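Local coordinates for GAF domain-containing protein (PDB 4MN7) that reduces free methionine-R-sulfoxide to methionine as a type II reductase of the GAF-domain family, at the interface of chains A and B. Numbering follows the deposited sequence. Chains: chain A/B, Putative uncharacterized protein Ta0848.

The interface of chains A and B. Residues chain A 17-18, 22, 25, 123, 127; chain B 1-3, 6.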
loop_
_atom_site.group_PDB
_atom_site.type_symbol
_atom_site.label_atom_id
_atom_site.label_comp_id
_atom_site.label_asym_id
_atom_site.label_seq_id
_atom_site.Cartn_x
_atom_site.Cartn_y
_atom_site.Cartn_z
ATOM N N TYR A 17 -8.751 6.535 3.351
ATOM C CA TYR A 17 -8.433 7.675 2.544
ATOM C C TYR A 17 -9.458 7.916 1.438
ATOM O O TYR A 17 -9.955 9.030 1.227
ATOM C CB TYR A 17 -6.999 7.522 1.965
ATOM C CG TYR A 17 -6.568 8.670 1.093
ATOM C CD1 TYR A 17 -6.936 8.687 -0.238
ATOM C CD2 TYR A 17 -5.801 9.759 1.581
ATOM C CE1 TYR A 17 -6.556 9.712 -1.085
ATOM C CE2 TYR A 17 -5.423 10.831 0.729
ATOM C CZ TYR A 17 -5.809 10.785 -0.608
ATOM O OH TYR A 17 -5.480 11.715 -1.591
ATOM N N LEU A 18 -9.800 6.883 0.689
ATOM C CA LEU A 18 -10.757 7.104 -0.413
ATOM C C LEU A 18 -12.109 7.677 0.058
ATOM O O LEU A 18 -12.724 8.509 -0.605
ATOM C CB LEU A 18 -10.950 5.817 -1.248
ATOM C CG LEU A 18 -9.697 5.518 -2.084
ATOM C CD1 LEU A 18 -9.710 4.098 -2.603
ATOM C CD2 LEU A 18 -9.498 6.506 -3.234
ATOM N N ASN A 22 -13.136 11.965 -0.381
ATOM C CA ASN A 22 -14.022 12.189 -1.520
ATOM C C ASN A 22 -15.427 12.222 -0.982
ATOM O O ASN A 22 -15.909 11.234 -0.431
ATOM C CB ASN A 22 -13.881 11.096 -2.590
ATOM C CG ASN A 22 -12.529 11.082 -3.182
ATOM O OD1 ASN A 22 -12.291 11.726 -4.165
ATOM N ND2 ASN A 22 -11.646 10.276 -2.630
ATOM N N TYR A 25 -18.010 9.512 -2.135
ATOM C CA TYR A 25 -17.647 8.108 -2.000
ATOM C C TYR A 25 -18.205 7.662 -0.681
ATOM O O TYR A 25 -17.693 8.064 0.336
ATOM C CB TYR A 25 -16.125 7.893 -2.012
ATOM C CG TYR A 25 -15.424 8.155 -3.329
ATOM C CD1 TYR A 25 -16.019 8.843 -4.382
ATOM C CD2 TYR A 25 -14.121 7.731 -3.514
ATOM C CE1 TYR A 25 -15.321 9.079 -5.566
ATOM C CE2 TYR A 25 -13.429 7.967 -4.697
ATOM C CZ TYR A 25 -14.032 8.637 -5.703
ATOM O OH TYR A 25 -13.331 8.831 -6.827
ATOM N N MET A 123 -8.013 8.525 -11.802
ATOM C CA MET A 123 -7.317 8.567 -10.502
ATOM C C MET A 123 -7.436 7.203 -9.866
ATOM O O MET A 123 -6.469 6.694 -9.344
ATOM C CB MET A 123 -7.886 9.668 -9.649
ATOM C CG MET A 123 -7.203 9.876 -8.308
ATOM S SD MET A 123 -5.512 10.518 -8.293
ATOM C CE MET A 123 -5.685 11.624 -9.598
ATOM N N ILE A 127 -4.640 4.502 -8.666
ATOM C CA ILE A 127 -4.628 3.969 -7.311
ATOM C C ILE A 127 -4.595 2.458 -7.270
ATOM O O ILE A 127 -3.797 1.834 -6.522
ATOM C CB ILE A 127 -5.797 4.529 -6.520
ATOM C CG1 ILE A 127 -5.419 5.986 -6.223
ATOM C CG2 ILE A 127 -5.932 3.728 -5.208
ATOM C CD1 ILE A 127 -6.458 6.855 -5.669
ATOM N N MET B 1 -8.356 14.513 -4.486
ATOM C CA MET B 1 -7.228 13.781 -3.915
ATOM C C MET B 1 -6.039 13.879 -4.878
ATOM O O MET B 1 -6.144 14.343 -6.023
ATOM C CB MET B 1 -7.648 12.336 -3.714
ATOM C CG MET B 1 -8.561 11.810 -4.798
ATOM S SD MET B 1 -8.902 10.034 -4.637
ATOM C CE MET B 1 -10.089 9.970 -6.026
ATOM N N ASP B 2 -4.929 13.369 -4.404
ATOM C CA ASP B 2 -3.664 13.566 -4.968
ATOM C C ASP B 2 -2.858 12.272 -4.800
ATOM O O ASP B 2 -2.802 11.708 -3.707
ATOM C CB ASP B 2 -3.054 14.689 -4.131
ATOM C CG ASP B 2 -1.756 15.075 -4.605
ATOM O OD1 ASP B 2 -0.775 14.379 -4.347
ATOM O OD2 ASP B 2 -1.699 16.090 -5.279
ATOM N N LEU B 3 -2.169 11.827 -5.822
ATOM C CA LEU B 3 -1.432 10.603 -5.689
ATOM C C LEU B 3 -0.259 10.708 -4.700
ATOM O O LEU B 3 0.087 9.720 -4.060
ATOM C CB LEU B 3 -0.942 10.056 -6.983
ATOM C CG LEU B 3 -1.953 9.512 -7.956
ATOM C CD1 LEU B 3 -1.157 8.949 -9.084
ATOM C CD2 LEU B 3 -2.760 8.386 -7.327
ATOM N N PHE B 6 -1.985 10.540 -1.307
ATOM C CA PHE B 6 -2.367 9.163 -1.140
ATOM C C PHE B 6 -1.146 8.296 -0.790
ATOM O O PHE B 6 -1.172 7.551 0.164
ATOM C CB PHE B 6 -2.986 8.640 -2.376
ATOM C CG PHE B 6 -3.311 7.165 -2.291
ATOM C CD1 PHE B 6 -4.328 6.735 -1.493
ATOM C CD2 PHE B 6 -2.641 6.243 -3.056
ATOM C CE1 PHE B 6 -4.655 5.394 -1.414
ATOM C CE2 PHE B 6 -2.950 4.901 -2.963
ATOM C CZ PHE B 6 -3.985 4.484 -2.142
#
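B:Met1 reaches across to chain A with its thioether end among A:Leu18, A:Asn22, A:Tyr25 and A:Met123. This is a mostly apolar patch between two GAF-domain subunits, in which the N-terminus and first helix of B (3-21) meet helices 2-21 and 118-136 of A. It is part of a two-fold symmetric contact. The pair may be a biological dimer, although the structure alone does not prove this. The B:Met1 chain is extended beyond CG, which carries its methyl CE between the A:Asn22 amide oxygen OD1, 3.4 Å away, and the A:Tyr25 hydroxyl. The A:Asn22 side chain meets B:Met1 at about a right angle. Its amide ND2 gives a weak hydrogen bond to the B:Met1 sulfur SD at 3.4 Å. On another flank, A:Met123 CG lies 3.7 Å from B:Met1 CE, the two side chains running past each other in opposite directions. The sulfur SD of A:Met123 packs on B:Leu3 CD2 at 3.6 Å. The same leucine methyl also touches A:Ile127 CG1.

B:Phe6 turns its ring edge, at CD1, to the face of A:Tyr17, with the ring planes at 64°. Atom CD1 of B:Phe6 comes to 3.5 Å from CD1 of A:Tyr17. The far end of the phenyl ring, CZ, rests against A:Ile127 CG2 at 3.7 Å. A:Tyr17 has CG anti to its backbone N (chi1 180°), and its phenol tip points towards the chain B N-terminus. There the backbone N of B:Asp2 gives a weak hydrogen bond to the phenol OH.

Behind this shell, A:Asn22 ND2 donates to the backbone O of A:Leu18 at 2.9 Å, with the acceptor O close to the amide plane of A:Asn22. This bond helps fix the amide's rotation. A:Asn22 CB also sits over the centre of the A:Tyr25 ring.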